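Local coordinates for formate dehydrogenase (Staphylococcus aureus, PDB 6TTB), which probably oxidises formate to carbon dioxide with transfer of hydride to NAD, as a member of the D-isomer specific 2-hydroxyacid dehydrogenase family, at residues T144-A148 with I199-V203; T190-F196 with V212-D218. All blocks are in the same frame, centred on the assembly; numbering follows the deposited sequence.

Interaction 1. Residues T144-A148 with I199-V203. With NAD (nicotinamide-adenine-dinucleotide), chain C.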
loop_
_atom_site.group_PDB
_atom_site.type_symbol
_atom_site.label_atom_id
_atom_site.label_comp_id
_atom_site.label_asym_id
_atom_site.label_seq_id
_atom_site.Cartn_x
_atom_site.Cartn_y
_atom_site.Cartn_z
ATOM N N THR A 144 -12.023 -7.862 11.405
ATOM C CA THR A 144 -11.957 -8.423 10.084
ATOM C C THR A 144 -11.659 -7.320 9.085
ATOM O O THR A 144 -10.747 -7.460 8.312
ATOM C CB THR A 144 -13.201 -9.276 9.855
ATOM O OG1 THR A 144 -14.397 -8.526 10.161
ATOM C CG2 THR A 144 -13.168 -10.495 10.758
ATOM N N VAL A 145 -12.408 -6.184 9.135
ATOM C CA VAL A 145 -12.300 -5.196 8.058
ATOM C C VAL A 145 -10.916 -4.589 8.062
ATOM O O VAL A 145 -10.313 -4.351 6.981
ATOM C CB VAL A 145 -13.288 -4.074 8.185
ATOM C CG1 VAL A 145 -12.947 -3.004 7.178
ATOM C CG2 VAL A 145 -14.706 -4.553 8.019
ATOM N N SER A 146 -10.467 -4.268 9.281
ATOM C CA SER A 146 -9.156 -3.696 9.458
ATOM C C SER A 146 -8.148 -4.506 8.692
ATOM O O SER A 146 -7.290 -3.929 8.000
ATOM C CB SER A 146 -8.781 -3.644 10.893
ATOM O OG SER A 146 -7.683 -2.773 11.093
ATOM N N VAL A 147 -8.204 -5.835 8.877
ATOM C CA VAL A 147 -7.182 -6.715 8.317
ATOM C C VAL A 147 -7.324 -6.736 6.797
ATOM O O VAL A 147 -6.323 -6.652 6.073
ATOM C CB VAL A 147 -7.213 -8.115 8.980
ATOM C CG1 VAL A 147 -6.266 -9.090 8.362
ATOM C CG2 VAL A 147 -6.936 -8.013 10.469
ATOM N N ALA A 148 -8.534 -6.620 6.289
ATOM C CA ALA A 148 -8.664 -6.608 4.842
ATOM C C ALA A 148 -7.967 -5.399 4.294
ATOM O O ALA A 148 -7.172 -5.516 3.331
ATOM C CB ALA A 148 -10.080 -6.595 4.435
ATOM N N ILE A 199 -12.544 -12.574 5.968
ATOM C CA ILE A 199 -11.555 -11.601 5.519
ATOM C C ILE A 199 -11.211 -11.860 4.053
ATOM O O ILE A 199 -10.862 -10.953 3.278
ATOM C CB ILE A 199 -10.317 -11.635 6.399
ATOM C CG1 ILE A 199 -10.689 -11.532 7.850
ATOM C CG2 ILE A 199 -9.332 -10.546 6.039
ATOM C CD1 ILE A 199 -9.474 -11.791 8.782
ATOM N N GLY A 200 -11.229 -13.103 3.656
ATOM C CA GLY A 200 -10.920 -13.307 2.255
ATOM C C GLY A 200 -11.885 -12.540 1.358
ATOM O O GLY A 200 -11.477 -12.004 0.293
ATOM N N GLN A 201 -13.182 -12.585 1.776
ATOM C CA GLN A 201 -14.305 -12.014 1.045
ATOM C C GLN A 201 -14.311 -10.475 1.127
ATOM O O GLN A 201 -14.623 -9.785 0.140
ATOM C CB GLN A 201 -15.556 -12.650 1.554
ATOM C CG GLN A 201 -15.894 -13.905 0.754
ATOM C CD GLN A 201 -17.016 -14.683 1.396
ATOM O OE1 GLN A 201 -18.036 -14.103 1.789
ATOM N NE2 GLN A 201 -16.749 -15.946 1.707
ATOM N N LEU A 202 -13.922 -9.951 2.292
ATOM C CA LEU A 202 -13.842 -8.522 2.473
ATOM C C LEU A 202 -12.762 -7.993 1.532
ATOM O O LEU A 202 -12.857 -6.886 0.982
ATOM C CB LEU A 202 -13.510 -8.201 3.931
ATOM C CG LEU A 202 -14.673 -8.350 4.911
ATOM C CD1 LEU A 202 -14.166 -8.445 6.385
ATOM C CD2 LEU A 202 -15.604 -7.213 4.758
ATOM N N VAL A 203 -11.773 -8.832 1.265
ATOM C CA VAL A 203 -10.644 -8.383 0.502
ATOM C C VAL A 203 -11.059 -8.399 -0.940
ATOM O O VAL A 203 -10.650 -7.541 -1.709
ATOM C CB VAL A 203 -9.467 -9.298 0.748
ATOM C CG1 VAL A 203 -8.495 -9.253 -0.382
ATOM C CG2 VAL A 203 -8.812 -8.974 2.068
HETATM P PA NAD C . -12.556 -17.271 8.458
HETATM O O1A NAD C . -12.829 -18.504 9.250
HETATM O O2A NAD C . -13.674 -16.357 7.993
HETATM O O5B NAD C . -11.562 -17.605 7.233
HETATM C C5B NAD C . -10.838 -18.850 7.165
HETATM C C4B NAD C . -11.344 -19.618 5.970
HETATM O O4B NAD C . -10.229 -20.350 5.426
HETATM C C3B NAD C . -12.466 -20.643 6.263
HETATM O O3B NAD C . -13.768 -20.294 5.793
HETATM C C2B NAD C . -11.984 -21.960 5.643
HETATM O O2B NAD C . -12.913 -22.525 4.741
HETATM C C1B NAD C . -10.638 -21.618 4.987
HETATM N N9A NAD C . -9.598 -22.614 5.265
HETATM C C8A NAD C . -9.648 -23.622 6.220
HETATM N N7A NAD C . -8.650 -24.471 6.137
HETATM C C5A NAD C . -7.943 -24.071 5.003
HETATM C C6A NAD C . -6.802 -24.599 4.331
HETATM N N6A NAD C . -6.189 -25.721 4.662
HETATM N N1A NAD C . -6.420 -23.988 3.181
HETATM C C2A NAD C . -7.067 -22.873 2.803
HETATM N N3A NAD C . -8.113 -22.266 3.371
HETATM C C4A NAD C . -8.517 -22.916 4.468
HETATM O O3 NAD C . -11.575 -16.399 9.294
HETATM P PN NAD C . -11.262 -14.908 8.953
HETATM O O1N NAD C . -12.109 -14.081 9.884
HETATM O O2N NAD C . -11.387 -14.696 7.472
HETATM O O5D NAD C . -9.704 -14.841 9.393
HETATM C C5D NAD C . -8.670 -15.067 8.387
HETATM C C4D NAD C . -7.387 -15.265 9.116
HETATM O O4D NAD C . -6.835 -13.958 9.407
HETATM C C3D NAD C . -7.576 -16.004 10.463
HETATM O O3D NAD C . -7.008 -17.304 10.459
HETATM C C2D NAD C . -6.978 -15.060 11.510
HETATM O O2D NAD C . -6.036 -15.641 12.402
HETATM C C1D NAD C . -6.311 -13.952 10.717
HETATM N N1N NAD C . -6.600 -12.660 11.358
HETATM C C2N NAD C . -5.520 -11.804 11.734
HETATM C C3N NAD C . -5.772 -10.557 12.349
HETATM C C7N NAD C . -4.657 -9.519 12.480
HETATM O O7N NAD C . -4.732 -8.683 13.380
HETATM N N7N NAD C . -3.641 -9.530 11.594
HETATM C C4N NAD C . -7.119 -10.292 12.798
HETATM C C5N NAD C . -8.169 -11.168 12.446
HETATM C C6N NAD C . -7.882 -12.360 11.752
#
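Ala148 is a small bump seated in a hollow formed by Ile199, Leu202 and Val203. Its CB points at the partner helix and lies 3.6 Å from Val203 CG2 and 3.8 Å from Leu202 CB, while Ile199 CG2 passes a little farther off. The CA atoms of Ala148 and Val203 are 5.1 Å apart. One turn earlier Thr144 fills the next hollow, between Ile199 and Leu202. Its CB sits 3.7 Å from Leu202 CD1, and Ile199 CG1 lies on its cofactor side. The methyl CG2, anti to the carbonyl carbon (chi1 52°), is directed to the cofactor phosphate, whereas OG1 is held by the carbonyl of Gly141. Leu202 in turn reaches with CD1 along the flank of the opposing helix, past Thr144 and on to Val145.

Ile199 is the larger wedge, working on two fronts. CG2, the branch anti to its own backbone N, packs 4.1 Å from Val147 CG1, while the CG1-CD1 arm runs beside the nicotinamide-side phosphate and its ribose link. The backbone of the same residue grips that phosphate: Ile199 N donates to NAD O2N over 2.8 Å, at a nearly straight 167°. From the other helix, the CG2 branch of Val147 comes up to C4N of the nicotinamide ring, the carbon that takes the hydride.

Thr144 and Ala148 face Ile199 and Val203, each pair four residues apart, with Leu202 filling in at a three-residue step; with the short axes at -53° this is consistent with ridges-into-grooves packing. Helix 198-207 follows the glycine-rich turn, so its N-terminal amides on the NAD phosphate fit the dinucleotide-binding site of a Rossmann fold, here with helix 144-160 packed against its flank and reaching the nicotinamide through Val147.

Interaction 2. Residues T190-F196 with V212-D218; sequences TIGIFGF and VTLQHYD. With NAD (nicotinamide-adenine-dinucleotide), chain C.
Phe196 and His216 form a face-to-face stack, with ring centroids 3.9 Å apart and planes inclined at 28°. The overlap is offset: Phe196 CD2 lies over a rim of the imidazole, and His216 CB also leans on the phenyl ring off-centre. A chi1 of 68°, with CG between backbone N and carbonyl carbon, lets the imidazole fold across the phenyl ring, while Ser228 and Asn221 bond its two nitrogens and limit its rotation.

Thr190 lies at the far end of the pair. Its methyl CG2 lies 3.5 Å from Thr213 O and extends toward the Gln215 amide, and the two threonine side chains run side by side. Between these ends the parallel strands share a regular ladder, from Ile191 N to Thr213 O (2.7 Å) through to Gly195 N and Tyr217 O. Beyond it, Phe196 N donates a hydrogen bond to Asp218 OD2 (3.1 Å), from the anti side and 20° out of the carboxylate plane; the same oxygen accepts a bond from the adenosine ribose hydroxyl O3B.

Within the Rossmann sheet, strand 190-194 also bonds to strand 242-245. Helix 198-207 packs against the Ile191 and Leu214 face, while helix 233-239 packs against the face carrying Phe194, Gln215 and Tyr217.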
loop_
_atom_site.group_PDB
_atom_site.type_symbol
_atom_site.label_atom_id
_atom_site.label_comp_id
_atom_site.label_asym_id
_atom_site.label_seq_id
_atom_site.Cartn_x
_atom_site.Cartn_y
_atom_site.Cartn_z
ATOM N N THR A 190 -3.609 -10.750 -11.664
ATOM C CA THR A 190 -4.484 -11.787 -11.124
ATOM C C THR A 190 -4.118 -12.045 -9.694
ATOM O O THR A 190 -2.973 -12.374 -9.413
ATOM C CB THR A 190 -4.390 -13.096 -11.919
ATOM O OG1 THR A 190 -4.641 -12.811 -13.317
ATOM C CG2 THR A 190 -5.282 -14.207 -11.396
ATOM N N ILE A 191 -5.096 -11.897 -8.800
ATOM C CA ILE A 191 -4.826 -12.062 -7.377
ATOM C C ILE A 191 -5.492 -13.322 -6.848
ATOM O O ILE A 191 -6.703 -13.499 -6.985
ATOM C CB ILE A 191 -5.221 -10.824 -6.518
ATOM C CG1 ILE A 191 -4.643 -9.503 -7.041
ATOM C CG2 ILE A 191 -4.775 -11.048 -5.110
ATOM C CD1 ILE A 191 -3.256 -9.646 -7.624
ATOM N N GLY A 192 -4.704 -14.126 -6.118
ATOM C CA GLY A 192 -5.194 -15.355 -5.533
ATOM C C GLY A 192 -5.426 -15.153 -4.056
ATOM O O GLY A 192 -4.541 -14.638 -3.357
ATOM N N ILE A 193 -6.667 -15.437 -3.617
ATOM C CA ILE A 193 -7.028 -15.306 -2.211
ATOM C C ILE A 193 -7.055 -16.700 -1.623
ATOM O O ILE A 193 -7.948 -17.472 -1.924
ATOM C CB ILE A 193 -8.388 -14.531 -2.013
ATOM C CG1 ILE A 193 -8.311 -13.050 -2.440
ATOM C CG2 ILE A 193 -8.925 -14.658 -0.602
ATOM C CD1 ILE A 193 -9.258 -12.730 -3.567
ATOM N N PHE A 194 -6.035 -17.018 -0.820
ATOM C CA PHE A 194 -5.991 -18.283 -0.131
ATOM C C PHE A 194 -6.812 -18.187 1.142
ATOM O O PHE A 194 -6.361 -17.633 2.122
ATOM C CB PHE A 194 -4.569 -18.588 0.238
ATOM C CG PHE A 194 -4.399 -19.895 0.951
ATOM C CD1 PHE A 194 -4.572 -21.112 0.271
ATOM C CD2 PHE A 194 -4.027 -19.922 2.293
ATOM C CE1 PHE A 194 -4.406 -22.317 0.940
ATOM C CE2 PHE A 194 -3.783 -21.118 2.945
ATOM C CZ PHE A 194 -4.030 -22.313 2.290
ATOM N N GLY A 195 -8.046 -18.721 1.112
ATOM C CA GLY A 195 -8.894 -18.747 2.290
ATOM C C GLY A 195 -9.954 -17.684 2.206
ATOM O O GLY A 195 -9.689 -16.494 2.370
ATOM N N PHE A 196 -11.137 -18.131 1.833
ATOM C CA PHE A 196 -12.156 -17.243 1.328
ATOM C C PHE A 196 -13.242 -17.219 2.369
ATOM O O PHE A 196 -14.361 -17.522 2.084
ATOM C CB PHE A 196 -12.612 -17.709 -0.067
ATOM C CG PHE A 196 -13.239 -16.633 -0.914
ATOM C CD1 PHE A 196 -12.548 -15.478 -1.213
ATOM C CD2 PHE A 196 -14.519 -16.790 -1.445
ATOM C CE1 PHE A 196 -13.148 -14.472 -1.974
ATOM C CE2 PHE A 196 -15.117 -15.796 -2.211
ATOM C CZ PHE A 196 -14.429 -14.630 -2.471
ATOM N N VAL A 212 -8.941 -6.349 -12.044
ATOM C CA VAL A 212 -7.992 -7.296 -11.530
ATOM C C VAL A 212 -8.767 -8.612 -11.593
ATOM O O VAL A 212 -9.961 -8.590 -11.395
ATOM C CB VAL A 212 -7.605 -6.854 -10.071
ATOM C CG1 VAL A 212 -8.138 -7.734 -8.968
ATOM C CG2 VAL A 212 -6.124 -6.543 -9.889
ATOM N N THR A 213 -8.148 -9.693 -12.033
ATOM C CA THR A 213 -8.807 -10.974 -11.914
ATOM C C THR A 213 -8.568 -11.579 -10.525
ATOM O O THR A 213 -7.420 -11.688 -10.098
ATOM C CB THR A 213 -8.352 -11.924 -13.010
ATOM O OG1 THR A 213 -8.922 -11.363 -14.182
ATOM C CG2 THR A 213 -8.897 -13.314 -12.810
ATOM N N LEU A 214 -9.666 -11.926 -9.832
ATOM C CA LEU A 214 -9.620 -12.602 -8.558
ATOM C C LEU A 214 -9.816 -14.094 -8.765
ATOM O O LEU A 214 -10.808 -14.512 -9.375
ATOM C CB LEU A 214 -10.763 -12.060 -7.706
ATOM C CG LEU A 214 -10.630 -10.588 -7.400
ATOM C CD1 LEU A 214 -11.407 -10.228 -6.162
ATOM C CD2 LEU A 214 -9.162 -10.261 -7.198
ATOM N N GLN A 215 -8.938 -14.892 -8.136
ATOM C CA GLN A 215 -9.188 -16.298 -7.850
ATOM C C GLN A 215 -9.090 -16.526 -6.332
ATOM O O GLN A 215 -8.319 -15.890 -5.654
ATOM C CB GLN A 215 -8.018 -17.125 -8.345
ATOM C CG GLN A 215 -7.764 -17.095 -9.826
ATOM C CD GLN A 215 -6.444 -17.742 -10.166
ATOM O OE1 GLN A 215 -5.477 -17.597 -9.457
ATOM N NE2 GLN A 215 -6.365 -18.349 -11.337
ATOM N N HIS A 216 -9.812 -17.509 -5.829
ATOM C CA HIS A 216 -9.664 -17.954 -4.474
ATOM C C HIS A 216 -9.648 -19.459 -4.402
ATOM O O HIS A 216 -10.150 -20.137 -5.296
ATOM C CB HIS A 216 -10.796 -17.472 -3.651
ATOM C CG HIS A 216 -12.081 -18.098 -4.025
ATOM N ND1 HIS A 216 -12.771 -17.723 -5.154
ATOM C CD2 HIS A 216 -12.863 -18.976 -3.358
ATOM C CE1 HIS A 216 -13.905 -18.377 -5.190
ATOM N NE2 HIS A 216 -14.002 -19.121 -4.076
ATOM N N TYR A 217 -9.024 -19.955 -3.323
ATOM C CA TYR A 217 -9.160 -21.328 -2.842
ATOM C C TYR A 217 -9.594 -21.310 -1.380
ATOM O O TYR A 217 -9.077 -20.538 -0.565
ATOM C CB TYR A 217 -7.818 -22.080 -2.951
ATOM C CG TYR A 217 -7.865 -23.397 -2.258
ATOM C CD1 TYR A 217 -7.870 -23.435 -0.873
ATOM C CD2 TYR A 217 -8.089 -24.588 -2.967
ATOM C CE1 TYR A 217 -8.086 -24.616 -0.189
ATOM C CE2 TYR A 217 -8.269 -25.795 -2.298
ATOM C CZ TYR A 217 -8.292 -25.793 -0.902
ATOM O OH TYR A 217 -8.390 -26.931 -0.174
ATOM N N ASP A 218 -10.547 -22.161 -1.054
ATOM C CA ASP A 218 -10.958 -22.407 0.325
ATOM C C ASP A 218 -11.384 -23.854 0.321
ATOM O O ASP A 218 -11.812 -24.331 -0.726
ATOM C CB ASP A 218 -12.117 -21.476 0.702
ATOM C CG ASP A 218 -12.618 -21.606 2.131
ATOM O OD1 ASP A 218 -12.855 -22.766 2.544
ATOM O OD2 ASP A 218 -12.784 -20.522 2.854
HETATM P PA NAD C . -12.556 -17.271 8.458
HETATM O O1A NAD C . -12.829 -18.504 9.250
HETATM O O2A NAD C . -13.674 -16.357 7.993
HETATM O O5B NAD C . -11.562 -17.605 7.233
HETATM C C5B NAD C . -10.838 -18.850 7.165
HETATM C C4B NAD C . -11.344 -19.618 5.970
HETATM O O4B NAD C . -10.229 -20.350 5.426
HETATM C C3B NAD C . -12.466 -20.643 6.263
HETATM O O3B NAD C . -13.768 -20.294 5.793
HETATM C C2B NAD C . -11.984 -21.960 5.643
HETATM O O2B NAD C . -12.913 -22.525 4.741
HETATM C C1B NAD C . -10.638 -21.618 4.987
HETATM N N9A NAD C . -9.598 -22.614 5.265
HETATM C C8A NAD C . -9.648 -23.622 6.220
HETATM N N7A NAD C . -8.650 -24.471 6.137
HETATM C C5A NAD C . -7.943 -24.071 5.003
HETATM C C6A NAD C . -6.802 -24.599 4.331
HETATM N N6A NAD C . -6.189 -25.721 4.662
HETATM N N1A NAD C . -6.420 -23.988 3.181
HETATM C C2A NAD C . -7.067 -22.873 2.803
HETATM N N3A NAD C . -8.113 -22.266 3.371
HETATM C C4A NAD C . -8.517 -22.916 4.468
HETATM O O3 NAD C . -11.575 -16.399 9.294
HETATM P PN NAD C . -11.262 -14.908 8.953
HETATM O O1N NAD C . -12.109 -14.081 9.884
HETATM O O2N NAD C . -11.387 -14.696 7.472
HETATM O O5D NAD C . -9.704 -14.841 9.393
HETATM C C5D NAD C . -8.670 -15.067 8.387
HETATM C C4D NAD C . -7.387 -15.265 9.116
HETATM O O4D NAD C . -6.835 -13.958 9.407
HETATM C C3D NAD C . -7.576 -16.004 10.463
HETATM O O3D NAD C . -7.008 -17.304 10.459
HETATM C C2D NAD C . -6.978 -15.060 11.510
HETATM O O2D NAD C . -6.036 -15.641 12.402
HETATM C C1D NAD C . -6.311 -13.952 10.717
HETATM N N1N NAD C . -6.600 -12.660 11.358
HETATM C C2N NAD C . -5.520 -11.804 11.734
HETATM C C3N NAD C . -5.772 -10.557 12.349
HETATM C C7N NAD C . -4.657 -9.519 12.480
HETATM O O7N NAD C . -4.732 -8.683 13.380
HETATM N N7N NAD C . -3.641 -9.530 11.594
HETATM C C4N NAD C . -7.119 -10.292 12.798
HETATM C C5N NAD C . -8.169 -11.168 12.446
HETATM C C6N NAD C . -7.882 -12.360 11.752
#

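From the N terminus the segments come in alternating order, so the two contacts cross instead of nesting. The chain enters interaction 1 at 144-148, passes through 190-196, and closes a 50-residue loop on reaching 199-203. It then goes on to 212-218, where interaction 2 closes a shorter loop of 15 residues, mostly helix 198-207. This helix is thus both the partner of helix 144-160 and the crossover of the beta-alpha-beta unit. The two contacts meet where Gln201 NE2 probably bonds to Phe196 O (2.9 Å) and Gly200 packs on Ile193. Together they link helix 144-160, through helix 198-207, to two inner strands of the sheet and line NAD from nicotinamide to adenosine.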